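Local coordinates for xylanase and alpha-amylase inhibitor protein (Scadoxus multiflorus, PDB 3MU7) that probably inhibits both xylanases and alpha-amylases, using a TIM-barrel scaffold of the glycosyl hydrolase family 18 type, at residues V7-S12 / R16-T21; G25-V30 / Y257-S262. One frame throughout, in Å; residues are numbered along the deposited sequence.

Interaction 1 of 2, residues V7-S12 / R16-T21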
# COMPACT_ATOMS: atom_id res chain seq x y z
N VAL A 7 -1.49 4.03 -5.52
CA VAL A 7 -0.88 5.23 -4.96
C VAL A 7 -1.24 5.37 -3.48
O VAL A 7 -2.38 5.08 -3.09
CB VAL A 7 -1.28 6.50 -5.77
CG1 VAL A 7 -2.76 6.85 -5.60
CG2 VAL A 7 -0.39 7.69 -5.42
N TYR A 8 -0.27 5.79 -2.68
CA TYR A 8 -0.55 6.13 -1.29
C TYR A 8 -1.15 7.53 -1.20
O TYR A 8 -0.70 8.46 -1.88
CB TYR A 8 0.71 6.04 -0.45
CG TYR A 8 1.04 4.63 -0.01
CD1 TYR A 8 1.87 3.82 -0.77
CD2 TYR A 8 0.50 4.11 1.17
CE1 TYR A 8 2.17 2.52 -0.37
CE2 TYR A 8 0.80 2.82 1.59
CZ TYR A 8 1.63 2.03 0.81
OH TYR A 8 1.96 0.75 1.19
N TRP A 9 -2.15 7.65 -0.34
CA TRP A 9 -2.83 8.91 -0.07
C TRP A 9 -2.86 9.11 1.44
O TRP A 9 -2.87 8.13 2.20
CB TRP A 9 -4.25 8.88 -0.65
CG TRP A 9 -4.97 10.18 -0.50
CD1 TRP A 9 -5.00 11.20 -1.41
CD2 TRP A 9 -5.74 10.62 0.63
NE1 TRP A 9 -5.74 12.25 -0.91
CE2 TRP A 9 -6.20 11.92 0.33
CE3 TRP A 9 -6.09 10.04 1.85
CZ2 TRP A 9 -6.98 12.66 1.23
CZ3 TRP A 9 -6.86 10.78 2.74
CH2 TRP A 9 -7.30 12.08 2.42
N GLY A 10 -2.87 10.36 1.89
CA GLY A 10 -3.04 10.66 3.31
C GLY A 10 -1.83 11.28 3.98
O GLY A 10 -1.85 11.50 5.19
N GLN A 11 -0.80 11.56 3.19
CA GLN A 11 0.52 11.98 3.68
C GLN A 11 0.69 13.48 3.90
O GLN A 11 1.73 13.90 4.41
CB GLN A 11 1.62 11.45 2.75
CG GLN A 11 1.81 9.93 2.81
CD GLN A 11 0.62 9.16 2.24
OE1 GLN A 11 0.24 9.35 1.08
NE2 GLN A 11 0.05 8.27 3.04
N SER A 12 -0.29 14.30 3.53
CA SER A 12 -0.17 15.74 3.76
C SER A 12 -1.52 16.38 3.94
O SER A 12 -2.42 16.19 3.12
CB SER A 12 0.54 16.44 2.60
OG SER A 12 0.69 17.82 2.89
N ARG A 16 -4.06 17.11 -2.51
CA ARG A 16 -5.24 16.88 -3.33
C ARG A 16 -6.17 15.89 -2.61
O ARG A 16 -5.71 14.84 -2.11
CB ARG A 16 -4.79 16.31 -4.68
CG ARG A 16 -5.92 15.90 -5.62
CD ARG A 16 -5.40 15.27 -6.91
NE ARG A 16 -4.61 14.07 -6.63
CZ ARG A 16 -3.81 13.46 -7.51
NH1 ARG A 16 -3.68 13.94 -8.74
NH2 ARG A 16 -3.13 12.39 -7.13
N SER A 17 -7.46 16.20 -2.54
CA SER A 17 -8.41 15.39 -1.80
C SER A 17 -8.46 13.95 -2.30
O SER A 17 -8.08 13.65 -3.43
CB SER A 17 -9.81 16.00 -1.88
OG SER A 17 -10.34 15.81 -3.17
N LEU A 18 -8.98 13.06 -1.46
CA LEU A 18 -9.12 11.67 -1.84
C LEU A 18 -10.02 11.54 -3.07
O LEU A 18 -9.68 10.85 -4.03
CB LEU A 18 -9.67 10.85 -0.68
CG LEU A 18 -9.96 9.38 -0.97
CD1 LEU A 18 -8.74 8.66 -1.52
CD2 LEU A 18 -10.45 8.68 0.27
N GLU A 19 -11.17 12.23 -3.06
CA GLU A 19 -12.07 12.15 -4.20
C GLU A 19 -11.43 12.70 -5.49
O GLU A 19 -11.59 12.10 -6.55
CB GLU A 19 -13.44 12.79 -3.90
CG GLU A 19 -13.37 14.26 -3.54
CD GLU A 19 -14.62 14.78 -2.84
OE1 GLU A 19 -15.57 14.00 -2.61
OE2 GLU A 19 -14.64 15.98 -2.50
N ALA A 20 -10.69 13.80 -5.40
CA ALA A 20 -10.02 14.35 -6.58
C ALA A 20 -8.89 13.44 -7.06
O ALA A 20 -8.63 13.33 -8.26
CB ALA A 20 -9.51 15.75 -6.31
N THR A 21 -8.23 12.77 -6.13
CA THR A 21 -7.19 11.79 -6.47
C THR A 21 -7.81 10.69 -7.33
O THR A 21 -7.29 10.35 -8.40
CB THR A 21 -6.55 11.26 -5.17
OG1 THR A 21 -5.86 12.33 -4.54
CG2 THR A 21 -5.57 10.13 -5.44
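Trp-9, the last residue of strand 5-9, lays its indole against the first turn of helix 18-23 and hydrogen-bonds to the loop in front of it. Trp-9 gives up the largest share of the buried surface, followed by Leu-18 and Thr-21. The indole reaches the helix because its CG stands anti to the backbone N (chi1 -176°). Its NE1 donates to Arg-16 O at 2.9 Å, a nearly straight bond that lies in the ring plane and in the carbonyl plane alike. Leu-18 covers one face: its CB sits 3.9 Å from the centroid of the six-membered ring, a CH-pi contact only 17° off the normal, while CD1 reaches back over CG and CD2. The two side chains cross at about a right angle. His-51 stacks on the same indole.

Thr-21 approaches the five-membered ring obliquely, OG1 lying 3.4 Å from Trp-9 CD1. Within its segment that hydroxyl gives its proton to Ser-17 O at 2.8 Å from above the carbonyl plane and accepts from Arg-16 NE at 3.0 Å; Ser-256 OG is a further partner. Ser-17 O takes two donors, since Thr-21 N binds it as well, and Ser-17 OG N-caps the helix by accepting from Ala-20 N. The guanidinium's NH2 continues to Ser-256.

A leucine in place of Trp-9 would probably leave Arg-16 O without its indole donor and the flank of Leu-18 without its flat cover. The chemistry is thus one polar bond at the ring edge and apolar packing over a face, which together fix the indole's rotation and join the first barrel strand to the start of its following helix in this beta-alpha-beta unit.

Interaction 2 of 2, residues G25-V30 / Y257-S262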
# COMPACT_ATOMS: atom_id res chain seq x y z
N GLY A 25 -8.35 9.51 -12.62
CA GLY A 25 -8.44 8.35 -13.50
C GLY A 25 -7.11 7.63 -13.68
O GLY A 25 -6.99 6.75 -14.53
N ASN A 26 -6.11 8.00 -12.88
CA ASN A 26 -4.77 7.42 -13.04
C ASN A 26 -4.53 6.16 -12.22
O ASN A 26 -3.56 5.45 -12.47
CB ASN A 26 -3.70 8.45 -12.67
CG ASN A 26 -3.54 9.53 -13.71
OD1 ASN A 26 -4.33 9.62 -14.65
ND2 ASN A 26 -2.53 10.36 -13.54
N TYR A 27 -5.41 5.89 -11.26
CA TYR A 27 -5.12 4.89 -10.23
C TYR A 27 -6.15 3.78 -10.16
O TYR A 27 -7.36 4.03 -10.21
CB TYR A 27 -5.03 5.56 -8.86
CG TYR A 27 -4.20 6.82 -8.84
CD1 TYR A 27 -4.80 8.05 -8.61
CD2 TYR A 27 -2.83 6.77 -9.06
CE1 TYR A 27 -4.05 9.20 -8.58
CE2 TYR A 27 -2.07 7.92 -9.03
CZ TYR A 27 -2.69 9.14 -8.79
OH TYR A 27 -1.97 10.31 -8.74
N ALA A 28 -5.66 2.55 -10.00
CA ALA A 28 -6.51 1.39 -9.77
C ALA A 28 -6.72 1.15 -8.27
O ALA A 28 -7.74 0.60 -7.87
CB ALA A 28 -5.89 0.16 -10.42
N TYR A 29 -5.75 1.56 -7.46
CA TYR A 29 -5.81 1.43 -6.01
C TYR A 29 -5.38 2.74 -5.40
O TYR A 29 -4.38 3.33 -5.84
CB TYR A 29 -4.81 0.41 -5.48
CG TYR A 29 -5.03 -1.04 -5.79
CD1 TYR A 29 -5.74 -1.85 -4.91
CD2 TYR A 29 -4.47 -1.62 -6.92
CE1 TYR A 29 -5.92 -3.21 -5.16
CE2 TYR A 29 -4.65 -2.98 -7.19
CZ TYR A 29 -5.38 -3.76 -6.30
OH TYR A 29 -5.56 -5.10 -6.57
N VAL A 30 -6.10 3.17 -4.37
CA VAL A 30 -5.66 4.27 -3.51
C VAL A 30 -5.55 3.71 -2.10
O VAL A 30 -6.49 3.08 -1.60
CB VAL A 30 -6.59 5.50 -3.58
CG1 VAL A 30 -6.13 6.56 -2.61
CG2 VAL A 30 -6.59 6.08 -4.98
N TYR A 257 0.42 13.09 -2.90
CA TYR A 257 0.84 14.47 -2.68
C TYR A 257 1.90 14.88 -3.70
O TYR A 257 1.75 15.91 -4.37
CB TYR A 257 1.37 14.59 -1.26
CG TYR A 257 1.92 15.93 -0.86
CD1 TYR A 257 1.14 17.08 -0.88
CD2 TYR A 257 3.22 16.03 -0.38
CE1 TYR A 257 1.65 18.30 -0.47
CE2 TYR A 257 3.74 17.24 0.03
CZ TYR A 257 2.95 18.37 -0.01
OH TYR A 257 3.48 19.57 0.40
N TRP A 258 2.94 14.08 -3.84
CA TRP A 258 4.02 14.39 -4.77
C TRP A 258 3.67 14.16 -6.23
O TRP A 258 4.13 14.90 -7.10
CB TRP A 258 5.30 13.66 -4.38
CG TRP A 258 5.93 14.29 -3.17
CD1 TRP A 258 5.97 13.78 -1.91
CD2 TRP A 258 6.58 15.56 -3.11
NE1 TRP A 258 6.61 14.65 -1.06
CE2 TRP A 258 6.99 15.76 -1.78
CE3 TRP A 258 6.84 16.56 -4.06
CZ2 TRP A 258 7.67 16.91 -1.36
CZ3 TRP A 258 7.51 17.71 -3.64
CH2 TRP A 258 7.91 17.87 -2.30
N ASP A 259 2.85 13.15 -6.51
CA ASP A 259 2.40 12.87 -7.87
C ASP A 259 1.56 14.03 -8.42
O ASP A 259 1.59 14.33 -9.61
CB ASP A 259 1.60 11.56 -7.90
CG ASP A 259 1.45 10.98 -9.29
OD1 ASP A 259 2.30 11.23 -10.16
OD2 ASP A 259 0.48 10.24 -9.49
N THR A 260 0.81 14.70 -7.54
CA THR A 260 0.05 15.88 -7.93
C THR A 260 0.98 16.97 -8.47
O THR A 260 0.67 17.60 -9.48
CB THR A 260 -0.77 16.43 -6.75
OG1 THR A 260 -1.67 15.42 -6.28
CG2 THR A 260 -1.58 17.66 -7.14
N VAL A 261 2.11 17.17 -7.78
CA VAL A 261 3.15 18.14 -8.13
C VAL A 261 3.87 17.75 -9.43
O VAL A 261 4.02 18.55 -10.36
CB VAL A 261 4.22 18.25 -6.98
CG1 VAL A 261 5.40 19.14 -7.37
CG2 VAL A 261 3.58 18.72 -5.67
N SER A 262 4.32 16.50 -9.49
CA SER A 262 5.24 16.06 -10.54
C SER A 262 4.56 15.59 -11.81
O SER A 262 5.20 15.56 -12.86
CB SER A 262 6.08 14.92 -10.00
OG SER A 262 5.29 13.75 -9.89
O HOH W 1 -1.31 13.22 -10.17
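The phenol of Tyr-27 and the carboxylate of Asp-259 meet in a single short hydrogen bond, OH giving its proton to OD2 at 2.6 Å. The side chains approach from opposite directions, Tyr-27 from the loop ahead of strand 29-37 and Asp-259 from helix 256-262. OD2 lies near the plane of the ring, at its hydroxyl-bearing edge, with CE2 and CZ of Tyr-27 its next nearest neighbours. It is met on the anti side, 27° out of the carboxylate plane, and ring and carboxylate are turned 63° apart. With CG anti to the backbone N (chi1 -162°), the carboxylate of Asp-259 reaches the phenol.

Both ends of this bond have further partners. Ser-265 OG also hydrogen-bonds to Asp-259 OD2, and Arg-16 NH2 to Tyr-27 OH. The neighbouring guanidinium would probably polarise the phenol and strengthen its gift of a proton to the buried carboxylate. One water adds weak bonds, donating to Tyr-27 OH at 3.3 Å and to Asp-259 O at 3.2 Å, so a looser bridge runs from the same hydroxyl to the helix backbone.

No apolar pair joins the two segments, whose contact is this polar one. The Tyr-27 ring has Asn-26 CB over the centre of one face, 3.9 Å above its plane, an arrangement within its own segment. The amide of Asn-26 hydrogen-bonds to Ser-265, Asn-266 and Lys-271.

Around the pair, Tyr-27 also touches Ile-5 and Val-7 of strand 5-9 and Thr-21 of helix 18-23, while Asp-259 packs on Phe-264 of helix 264-269. The contact thereby ties the approach to the second barrel strand to the helices that follow strand 248-254, drawing early and late parts of the closed barrel together.

Interactions 1 and 2 are centred 7 Å apart and touch directly. Arg-16 carries much of the join: its NH2 makes the joining hydrogen bond to Tyr-27 OH at 2.9 Å, and its CZ packs 3.1 Å from Thr-260 OG1. On the backbone, Val-7 N and Tyr-29 O at 3.0 Å probably pair the neighbouring parallel strands 5-9 and 29-37, which helix 18-23 connects. The contacts follow one another along the chain, and interaction 2 brings in its C-terminal part. A phosphate ion, probably from the crystallisation liquor, lies about 5 Å from the Trp-9 side chain, and a di(hydroxyethyl)ether about 6 Å from that of Tyr-27.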